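Local coordinates for protein Pcdhgc3 (Mus musculus, PDB 4ZI8) that probably mediates calcium-dependent cell adhesion and may help establish and maintain specific neuronal connections in the brain, at residues F35-V40 / M76-R81; P232-S237 / E322-K327; R252-L257 / C326-E331. All coordinates share one frame; numbering follows the deposited sequence.

Contact 1: residues F35-V40 / M76-R81; sequences FPVGNV and MFVNDR
The Phe35 ring meets Val78 CG2 at a slant, with CD1 4.1 Å from that methyl. Phe35 CB comes nearer, 3.9 Å from the same Val78 CG2. The Phe77 ring leads away from 35-40. Its CG sits between the backbone N and the carbonyl carbon (chi1 54°), which leaves Phe77 CB to do the touching, 3.4 Å from Phe35 O. That oxygen accepts the backbone bond from Val78 N at 2.8 Å.

Further along, Met76 joins two residues of the opposite strand. Met76 O accepts from Val37 N at 2.9 Å and, weakly, from Gly38 N. Met76 N donates back to Gly38 O. Two residues facing one make a classic beta bulge in an otherwise regular antiparallel pair. Val37 has a helix-like backbone here, and its side chain turns inward beside that of Met76. The Met76 chain is extended at first and then bends at its last torsion (chi3 75°). The bend carries CE to 3.6 Å from Val37 CG1. The other methyl, Val37 CG2, crosses Val78 CG2 at 3.8 Å. Val40 CG1 adds a looser touch on Met76 CB.

The pair belongs to a three-stranded antiparallel sheet of the first cadherin repeat, with 75-78 between 36-39 and 67-69. Asn39 caps the following helix 40-44 through Thr42 N. Inward, Val37 and Met76 pack on Tyr25 of strand 24-28 and Val113 of strand 107-116, in the facing sheet. Val78 rests on Ile27.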
loop_
_atom_site.group_PDB
_atom_site.type_symbol
_atom_site.label_atom_id
_atom_site.label_comp_id
_atom_site.label_asym_id
_atom_site.label_seq_id
_atom_site.Cartn_x
_atom_site.Cartn_y
_atom_site.Cartn_z
ATOM N N PHE B 35 38.397 27.458 -32.768
ATOM C CA PHE B 35 39.286 27.021 -31.701
ATOM C C PHE B 35 40.410 26.166 -32.254
ATOM O O PHE B 35 40.153 25.138 -32.894
ATOM C CB PHE B 35 38.503 26.240 -30.646
ATOM C CG PHE B 35 39.332 25.780 -29.483
ATOM C CD1 PHE B 35 39.975 24.551 -29.514
ATOM C CD2 PHE B 35 39.428 26.559 -28.332
ATOM C CE1 PHE B 35 40.710 24.107 -28.417
ATOM C CE2 PHE B 35 40.157 26.127 -27.240
ATOM C CZ PHE B 35 40.806 24.906 -27.280
ATOM N N PRO B 36 41.666 26.566 -31.981
ATOM C CA PRO B 36 42.848 25.886 -32.522
ATOM C C PRO B 36 43.133 24.569 -31.802
ATOM O O PRO B 36 43.259 24.500 -30.575
ATOM C CB PRO B 36 43.978 26.916 -32.319
ATOM C CG PRO B 36 43.535 27.774 -31.212
ATOM C CD PRO B 36 42.019 27.752 -31.177
ATOM N N VAL B 37 43.219 23.506 -32.592
ATOM C CA VAL B 37 43.370 22.159 -32.078
ATOM C C VAL B 37 44.847 21.719 -32.152
ATOM O O VAL B 37 45.392 21.127 -31.226
ATOM C CB VAL B 37 42.439 21.209 -32.863
ATOM C CG1 VAL B 37 42.569 19.810 -32.388
ATOM C CG2 VAL B 37 41.008 21.674 -32.732
ATOM N N GLY B 38 45.508 22.016 -33.255
ATOM C CA GLY B 38 46.912 21.668 -33.377
ATOM C C GLY B 38 47.357 22.067 -34.760
ATOM O O GLY B 38 46.537 22.525 -35.545
ATOM N N ASN B 39 48.648 21.933 -35.050
ATOM C CA ASN B 39 49.125 22.164 -36.399
ATOM C C ASN B 39 49.587 20.842 -36.958
ATOM O O ASN B 39 50.571 20.279 -36.489
ATOM C CB ASN B 39 50.260 23.192 -36.423
ATOM C CG ASN B 39 50.579 23.637 -37.811
ATOM O OD1 ASN B 39 51.043 22.845 -38.622
ATOM N ND2 ASN B 39 50.305 24.891 -38.112
ATOM N N VAL B 40 48.884 20.334 -37.961
ATOM C CA VAL B 40 49.183 19.010 -38.474
ATOM C C VAL B 40 50.381 19.045 -39.398
ATOM O O VAL B 40 50.952 18.018 -39.690
ATOM C CB VAL B 40 47.978 18.395 -39.209
ATOM C CG1 VAL B 40 46.752 18.440 -38.290
ATOM C CG2 VAL B 40 47.713 19.104 -40.560
ATOM N N MET B 76 44.868 23.148 -37.657
ATOM C CA MET B 76 43.575 22.478 -37.598
ATOM C C MET B 76 42.734 23.145 -36.522
ATOM O O MET B 76 43.252 23.467 -35.446
ATOM C CB MET B 76 43.721 21.000 -37.286
ATOM C CG MET B 76 42.386 20.269 -37.311
ATOM S SD MET B 76 42.537 18.490 -37.248
ATOM C CE MET B 76 42.957 18.255 -35.566
ATOM N N PHE B 77 41.455 23.365 -36.807
ATOM C CA PHE B 77 40.614 24.091 -35.873
ATOM C C PHE B 77 39.218 23.519 -35.838
ATOM O O PHE B 77 38.830 22.786 -36.732
ATOM C CB PHE B 77 40.551 25.574 -36.236
ATOM C CG PHE B 77 40.122 25.833 -37.642
ATOM C CD1 PHE B 77 38.775 25.966 -37.956
ATOM C CD2 PHE B 77 41.064 25.968 -38.656
ATOM C CE1 PHE B 77 38.363 26.196 -39.240
ATOM C CE2 PHE B 77 40.661 26.218 -39.954
ATOM C CZ PHE B 77 39.307 26.332 -40.248
ATOM N N VAL B 78 38.477 23.872 -34.791
ATOM C CA VAL B 78 37.108 23.382 -34.595
ATOM C C VAL B 78 36.198 24.046 -35.613
ATOM O O VAL B 78 36.181 25.262 -35.725
ATOM C CB VAL B 78 36.620 23.660 -33.156
ATOM C CG1 VAL B 78 35.112 23.404 -33.017
ATOM C CG2 VAL B 78 37.421 22.792 -32.180
ATOM N N ASN B 79 35.462 23.252 -36.382
ATOM C CA ASN B 79 34.646 23.838 -37.448
ATOM C C ASN B 79 33.132 23.655 -37.232
ATOM O O ASN B 79 32.328 24.258 -37.912
ATOM C CB ASN B 79 35.078 23.231 -38.795
ATOM C CG ASN B 79 34.298 23.782 -39.975
ATOM O OD1 ASN B 79 34.336 24.975 -40.253
ATOM N ND2 ASN B 79 33.601 22.910 -40.679
ATOM N N ASP B 80 32.747 22.829 -36.276
ATOM C CA ASP B 80 31.327 22.635 -35.969
ATOM C C ASP B 80 31.217 22.252 -34.490
ATOM O O ASP B 80 32.231 21.906 -33.849
ATOM C CB ASP B 80 30.730 21.547 -36.875
ATOM C CG ASP B 80 29.200 21.594 -36.972
ATOM O OD1 ASP B 80 28.522 22.337 -36.221
ATOM O OD2 ASP B 80 28.660 20.846 -37.810
ATOM N N ARG B 81 30.001 22.290 -33.955
ATOM C CA ARG B 81 29.800 21.977 -32.550
ATOM C C ARG B 81 30.199 20.549 -32.231
ATOM O O ARG B 81 29.780 19.596 -32.896
ATOM C CB ARG B 81 28.356 22.204 -32.159
ATOM C CG ARG B 81 28.064 21.724 -30.767
ATOM C CD ARG B 81 26.706 22.221 -30.270
ATOM N NE ARG B 81 26.507 21.818 -28.876
ATOM C CZ ARG B 81 25.324 21.584 -28.321
ATOM N NH1 ARG B 81 24.215 21.727 -29.024
ATOM N NH2 ARG B 81 25.259 21.217 -27.045
#

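Contact 2: residues P232-S237 / E322-K327; sequences PAFNQS and EGAHCK
The first strand of the third cadherin repeat changes sheets here, and the turn packs on the last strand of the repeat. Strand 233-234 pairs with one sheet, strand 238-244 with the other. Phe234, at the end of strand 233-234, projects inward onto 324-327. Its CG is anti to the carbonyl carbon (chi1 -83°), which lays the ring against Cys326. Cys326 SG stands over one face, 3.8 Å from the Phe234 ring centroid and 17° off the normal. This is a sulfur-aromatic contact. Cys326 CB lies over the ring too and makes a CH-pi contact. At the ring edge, near its plane, Phe234 CE2 is 3.6 Å from Ala324 O. An alanine in place of Phe234 would probably leave Cys326 SG without its ring face and open a gap beside Ala324.

The ends of the turn are held differently. Ser237 O accepts from Lys327 N at 2.9 Å, somewhat bent (157°). A water bonds Ser237 OG; its link to His325 O is very short and so doubtful. Gln236 O is buried here without a polar partner. At the other end Pro232 O touches Ala324 CB at 3.2 Å, and Pro232 CD lies equally near Glu322 O.

His325 points outward, and its NE2 bonds Asp179 of the second subunit. Pro232 packs beside Asp260 and Asp316, two ligands of a bound calcium ion that Asn228, Asn230, Asp262 and Asn266 also coordinate. The sheet-switching first strand, running on from a calcium-binding linker, is typical of the cadherin beta-sandwich.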
loop_
_atom_site.group_PDB
_atom_site.type_symbol
_atom_site.label_atom_id
_atom_site.label_comp_id
_atom_site.label_asym_id
_atom_site.label_seq_id
_atom_site.Cartn_x
_atom_site.Cartn_y
_atom_site.Cartn_z
ATOM N N PRO B 232 -15.879 6.397 17.373
ATOM C CA PRO B 232 -16.858 7.418 17.753
ATOM C C PRO B 232 -16.758 7.699 19.240
ATOM O O PRO B 232 -16.310 6.841 19.993
ATOM C CB PRO B 232 -18.187 6.772 17.397
ATOM C CG PRO B 232 -17.837 5.861 16.277
ATOM C CD PRO B 232 -16.511 5.289 16.641
ATOM N N ALA B 233 -17.147 8.897 19.653
ATOM C CA ALA B 233 -17.171 9.246 21.067
ATOM C C ALA B 233 -18.425 10.041 21.359
ATOM O O ALA B 233 -18.629 11.092 20.755
ATOM C CB ALA B 233 -15.934 10.047 21.452
ATOM N N PHE B 234 -19.249 9.557 22.282
ATOM C CA PHE B 234 -20.448 10.297 22.665
ATOM C C PHE B 234 -20.115 11.591 23.388
ATOM O O PHE B 234 -19.137 11.660 24.120
ATOM C CB PHE B 234 -21.367 9.414 23.526
ATOM C CG PHE B 234 -22.246 8.519 22.704
ATOM C CD1 PHE B 234 -23.403 9.017 22.118
ATOM C CD2 PHE B 234 -21.895 7.202 22.469
ATOM C CE1 PHE B 234 -24.195 8.221 21.339
ATOM C CE2 PHE B 234 -22.703 6.387 21.685
ATOM C CZ PHE B 234 -23.844 6.896 21.119
ATOM N N ASN B 235 -20.912 12.625 23.138
ATOM C CA ASN B 235 -20.788 13.889 23.844
ATOM C C ASN B 235 -20.950 13.705 25.334
ATOM O O ASN B 235 -20.277 14.354 26.130
ATOM C CB ASN B 235 -21.810 14.894 23.326
ATOM C CG ASN B 235 -21.296 15.670 22.128
ATOM O OD1 ASN B 235 -20.446 15.185 21.379
ATOM N ND2 ASN B 235 -21.793 16.888 21.950
ATOM N N GLN B 236 -21.855 12.811 25.704
ATOM C CA GLN B 236 -22.033 12.457 27.095
ATOM C C GLN B 236 -22.387 10.993 27.188
ATOM O O GLN B 236 -22.939 10.408 26.251
ATOM C CB GLN B 236 -23.096 13.338 27.760
ATOM C CG GLN B 236 -24.361 13.472 27.005
ATOM C CD GLN B 236 -25.300 14.465 27.649
ATOM O OE1 GLN B 236 -25.269 15.650 27.327
ATOM N NE2 GLN B 236 -26.126 13.995 28.577
ATOM N N SER B 237 -22.020 10.393 28.311
ATOM C CA SER B 237 -22.168 8.966 28.495
ATOM C C SER B 237 -23.567 8.639 28.977
ATOM O O SER B 237 -24.061 7.541 28.748
ATOM C CB SER B 237 -21.143 8.443 29.494
ATOM O OG SER B 237 -19.885 8.293 28.860
ATOM N N GLU B 322 -14.989 0.442 15.970
ATOM C CA GLU B 322 -15.053 0.316 17.423
ATOM C C GLU B 322 -16.307 1.063 17.841
ATOM O O GLU B 322 -16.501 2.207 17.457
ATOM C CB GLU B 322 -13.796 0.881 18.117
ATOM C CG GLU B 322 -13.973 1.084 19.647
ATOM C CD GLU B 322 -12.665 1.360 20.420
ATOM O OE1 GLU B 322 -11.540 1.212 19.876
ATOM O OE2 GLU B 322 -12.768 1.715 21.609
ATOM N N GLY B 323 -17.182 0.409 18.597
ATOM C CA GLY B 323 -18.415 1.059 19.004
ATOM C C GLY B 323 -18.201 1.957 20.204
ATOM O O GLY B 323 -17.357 1.690 21.084
ATOM N N ALA B 324 -18.969 3.040 20.249
ATOM C CA ALA B 324 -19.052 3.843 21.454
ATOM C C ALA B 324 -20.434 3.552 22.034
ATOM O O ALA B 324 -21.322 3.106 21.300
ATOM C CB ALA B 324 -18.878 5.300 21.150
ATOM N N HIS B 325 -20.608 3.786 23.323
ATOM C CA HIS B 325 -21.867 3.462 23.981
ATOM C C HIS B 325 -22.303 4.573 24.877
ATOM O O HIS B 325 -21.466 5.247 25.485
ATOM C CB HIS B 325 -21.730 2.186 24.797
ATOM C CG HIS B 325 -21.093 1.080 24.036
ATOM N ND1 HIS B 325 -21.821 0.207 23.258
ATOM C CD2 HIS B 325 -19.787 0.735 23.885
ATOM C CE1 HIS B 325 -20.993 -0.648 22.683
ATOM N NE2 HIS B 325 -19.753 -0.351 23.049
ATOM N N CYS B 326 -23.613 4.763 24.967
ATOM C CA CYS B 326 -24.144 5.645 25.973
ATOM C C CYS B 326 -25.408 5.014 26.546
ATOM O O CYS B 326 -25.905 3.983 26.053
ATOM C CB CYS B 326 -24.435 7.037 25.403
ATOM S SG CYS B 326 -25.845 7.057 24.324
ATOM N N LYS B 327 -25.903 5.630 27.603
ATOM C CA LYS B 327 -27.083 5.129 28.279
ATOM C C LYS B 327 -28.115 6.234 28.395
ATOM O O LYS B 327 -27.778 7.364 28.737
ATOM C CB LYS B 327 -26.702 4.596 29.659
ATOM C CG LYS B 327 -27.842 4.014 30.450
ATOM C CD LYS B 327 -27.312 3.373 31.721
ATOM C CE LYS B 327 -25.935 3.875 32.038
ATOM N NZ LYS B 327 -25.589 3.688 33.476
HETATM O O HOH W 1 -19.661 6.854 26.257
#

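Contact 3: residues R252-L257 / C326-E331; sequences RVAQVL and CKVLVE
The backbone of Leu294 in strand 293-296 is hydrogen-bonded to both Val253 and Ala254, whose side chains meet Val330 and Val328. The two consecutive residues facing one form a classic beta bulge. Val253 takes up a helix-like backbone (psi -50°), and the usual alternation of side chains breaks. Val253 and Ala254 therefore both turn toward 326-331.

No hydrogen bond joins 252-257 to 326-331. Their CA atoms stay far apart, 7.7 Å from Val253 CA to Val330 CA and 8.1 Å from Val256 CA to Cys326 CA. The contact is made by side chains alone. It is part of the core of a cadherin beta-sandwich, where strand 252-259 of one sheet faces strand 324-333 of the other. The touching parts run in nearly opposite directions, 171° apart.

With CG1 anti to the backbone N (chi1 177°), Val253 points that methyl at Val330. The two side chains reach toward each other tip to tip, with Val253 CG1 3.6 Å from Val330 CG2. Ala254 has only its CB to offer, and it lies 4.1 Å from Val328 CG1. Val328 uses its second methyl on Val256: the side chains cross obliquely, with Val328 CG2 4.0 Å from Val256 CG1. The same Val256 methyl also touches Cys326 SG at 3.9 Å.

Tyr239 and Ala241 of strand 238-244 pack on Val256 and Val253, Leu294 also touches Val328, and Ile310 of strand 307-316 packs on Val330. Phe234 of strand 233-234 lies against Val256 as well.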
loop_
_atom_site.group_PDB
_atom_site.type_symbol
_atom_site.label_atom_id
_atom_site.label_comp_id
_atom_site.label_asym_id
_atom_site.label_seq_id
_atom_site.Cartn_x
_atom_site.Cartn_y
_atom_site.Cartn_z
ATOM N N ARG B 252 -40.660 12.727 21.256
ATOM C CA ARG B 252 -39.205 12.796 21.349
ATOM C C ARG B 252 -38.773 12.553 22.781
ATOM O O ARG B 252 -39.261 13.218 23.701
ATOM C CB ARG B 252 -38.703 14.154 20.862
ATOM C CG ARG B 252 -37.281 14.492 21.268
ATOM C CD ARG B 252 -36.806 15.697 20.487
ATOM N NE ARG B 252 -35.468 16.118 20.880
ATOM C CZ ARG B 252 -34.694 16.894 20.139
ATOM N NH1 ARG B 252 -35.124 17.317 18.961
ATOM N NH2 ARG B 252 -33.496 17.242 20.570
ATOM N N VAL B 253 -37.881 11.586 22.980
ATOM C CA VAL B 253 -37.375 11.252 24.310
ATOM C C VAL B 253 -36.012 11.901 24.543
ATOM O O VAL B 253 -35.777 12.558 25.547
ATOM C CB VAL B 253 -37.256 9.739 24.495
ATOM C CG1 VAL B 253 -36.665 9.411 25.857
ATOM C CG2 VAL B 253 -38.594 9.106 24.361
ATOM N N ALA B 254 -35.112 11.721 23.597
ATOM C CA ALA B 254 -33.762 12.230 23.741
ATOM C C ALA B 254 -33.118 12.269 22.367
ATOM O O ALA B 254 -33.584 11.582 21.456
ATOM C CB ALA B 254 -32.941 11.353 24.702
ATOM N N GLN B 255 -32.087 13.089 22.205
ATOM C CA GLN B 255 -31.203 12.936 21.047
ATOM C C GLN B 255 -29.757 12.706 21.511
ATOM O O GLN B 255 -29.167 13.549 22.193
ATOM C CB GLN B 255 -31.281 14.146 20.121
ATOM C CG GLN B 255 -30.438 13.999 18.860
ATOM C CD GLN B 255 -30.628 15.145 17.892
ATOM O OE1 GLN B 255 -30.970 16.263 18.289
ATOM N NE2 GLN B 255 -30.428 14.872 16.612
ATOM N N VAL B 256 -29.183 11.562 21.152
ATOM C CA VAL B 256 -27.811 11.292 21.537
ATOM C C VAL B 256 -26.871 11.727 20.405
ATOM O O VAL B 256 -27.272 11.805 19.237
ATOM C CB VAL B 256 -27.607 9.821 21.881
ATOM C CG1 VAL B 256 -28.629 9.392 22.970
ATOM C CG2 VAL B 256 -27.764 8.955 20.629
ATOM N N LEU B 257 -25.635 12.049 20.755
ATOM C CA LEU B 257 -24.712 12.570 19.752
ATOM C C LEU B 257 -23.307 12.048 19.996
ATOM O O LEU B 257 -22.731 12.268 21.069
ATOM C CB LEU B 257 -24.722 14.097 19.752
ATOM C CG LEU B 257 -23.641 14.746 18.866
ATOM C CD1 LEU B 257 -23.891 14.440 17.395
ATOM C CD2 LEU B 257 -23.510 16.244 19.100
ATOM N N CYS B 326 -23.613 4.763 24.967
ATOM C CA CYS B 326 -24.144 5.645 25.973
ATOM C C CYS B 326 -25.408 5.014 26.546
ATOM O O CYS B 326 -25.905 3.983 26.053
ATOM C CB CYS B 326 -24.435 7.037 25.403
ATOM S SG CYS B 326 -25.845 7.057 24.324
ATOM N N LYS B 327 -25.903 5.630 27.603
ATOM C CA LYS B 327 -27.083 5.129 28.279
ATOM C C LYS B 327 -28.115 6.234 28.395
ATOM O O LYS B 327 -27.778 7.364 28.737
ATOM C CB LYS B 327 -26.702 4.596 29.659
ATOM C CG LYS B 327 -27.842 4.014 30.450
ATOM C CD LYS B 327 -27.312 3.373 31.721
ATOM C CE LYS B 327 -25.935 3.875 32.038
ATOM N NZ LYS B 327 -25.589 3.688 33.476
ATOM N N VAL B 328 -29.367 5.916 28.098
ATOM C CA VAL B 328 -30.458 6.845 28.305
ATOM C C VAL B 328 -31.347 6.306 29.420
ATOM O O VAL B 328 -31.827 5.186 29.334
ATOM C CB VAL B 328 -31.299 7.025 27.045
ATOM C CG1 VAL B 328 -32.280 8.169 27.242
ATOM C CG2 VAL B 328 -30.382 7.271 25.861
ATOM N N LEU B 329 -31.517 7.087 30.478
ATOM C CA LEU B 329 -32.424 6.745 31.568
ATOM C C LEU B 329 -33.742 7.439 31.315
ATOM O O LEU B 329 -33.815 8.659 31.375
ATOM C CB LEU B 329 -31.852 7.177 32.908
ATOM C CG LEU B 329 -30.595 6.430 33.334
ATOM C CD1 LEU B 329 -30.010 7.006 34.628
ATOM C CD2 LEU B 329 -30.953 4.978 33.517
ATOM N N VAL B 330 -34.776 6.666 31.007
ATOM C CA VAL B 330 -36.110 7.227 30.759
ATOM C C VAL B 330 -36.996 6.983 31.979
ATOM O O VAL B 330 -37.387 5.844 32.262
ATOM C CB VAL B 330 -36.788 6.620 29.520
ATOM C CG1 VAL B 330 -38.182 7.223 29.320
ATOM C CG2 VAL B 330 -35.934 6.843 28.294
ATOM N N GLU B 331 -37.255 8.056 32.709
ATOM C CA GLU B 331 -38.143 8.025 33.868
ATOM C C GLU B 331 -39.575 8.263 33.415
ATOM O O GLU B 331 -39.872 9.264 32.773
ATOM C CB GLU B 331 -37.734 9.066 34.907
ATOM C CG GLU B 331 -38.673 9.095 36.113
ATOM C CD GLU B 331 -38.361 10.219 37.092
ATOM O OE1 GLU B 331 -37.300 10.868 36.930
ATOM O OE2 GLU B 331 -39.179 10.443 38.021
#

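How the contacts relate
Contact 1 comes first along the chain, in the first cadherin repeat. Contacts 2 and 3 follow in the third and end on the same strand, 324-333. Between centres, contact 1 lies about 86 Å from contact 2 and about 96 Å from contact 3. The second repeat and two calcium-bound linkers separate them in this elongated chain. Contacts 2 and 3 have centres about 12 Å apart. Their strands 233-234 and 252-259 are neighbours, linked by a probable hydrogen bond from Asn235 N to Leu257 O. Contact 1 joins strands within one sheet; contacts 2 and 3 tie the two sheets of one sandwich together. Contacts 1 and 3 contain probably equivalent bulges.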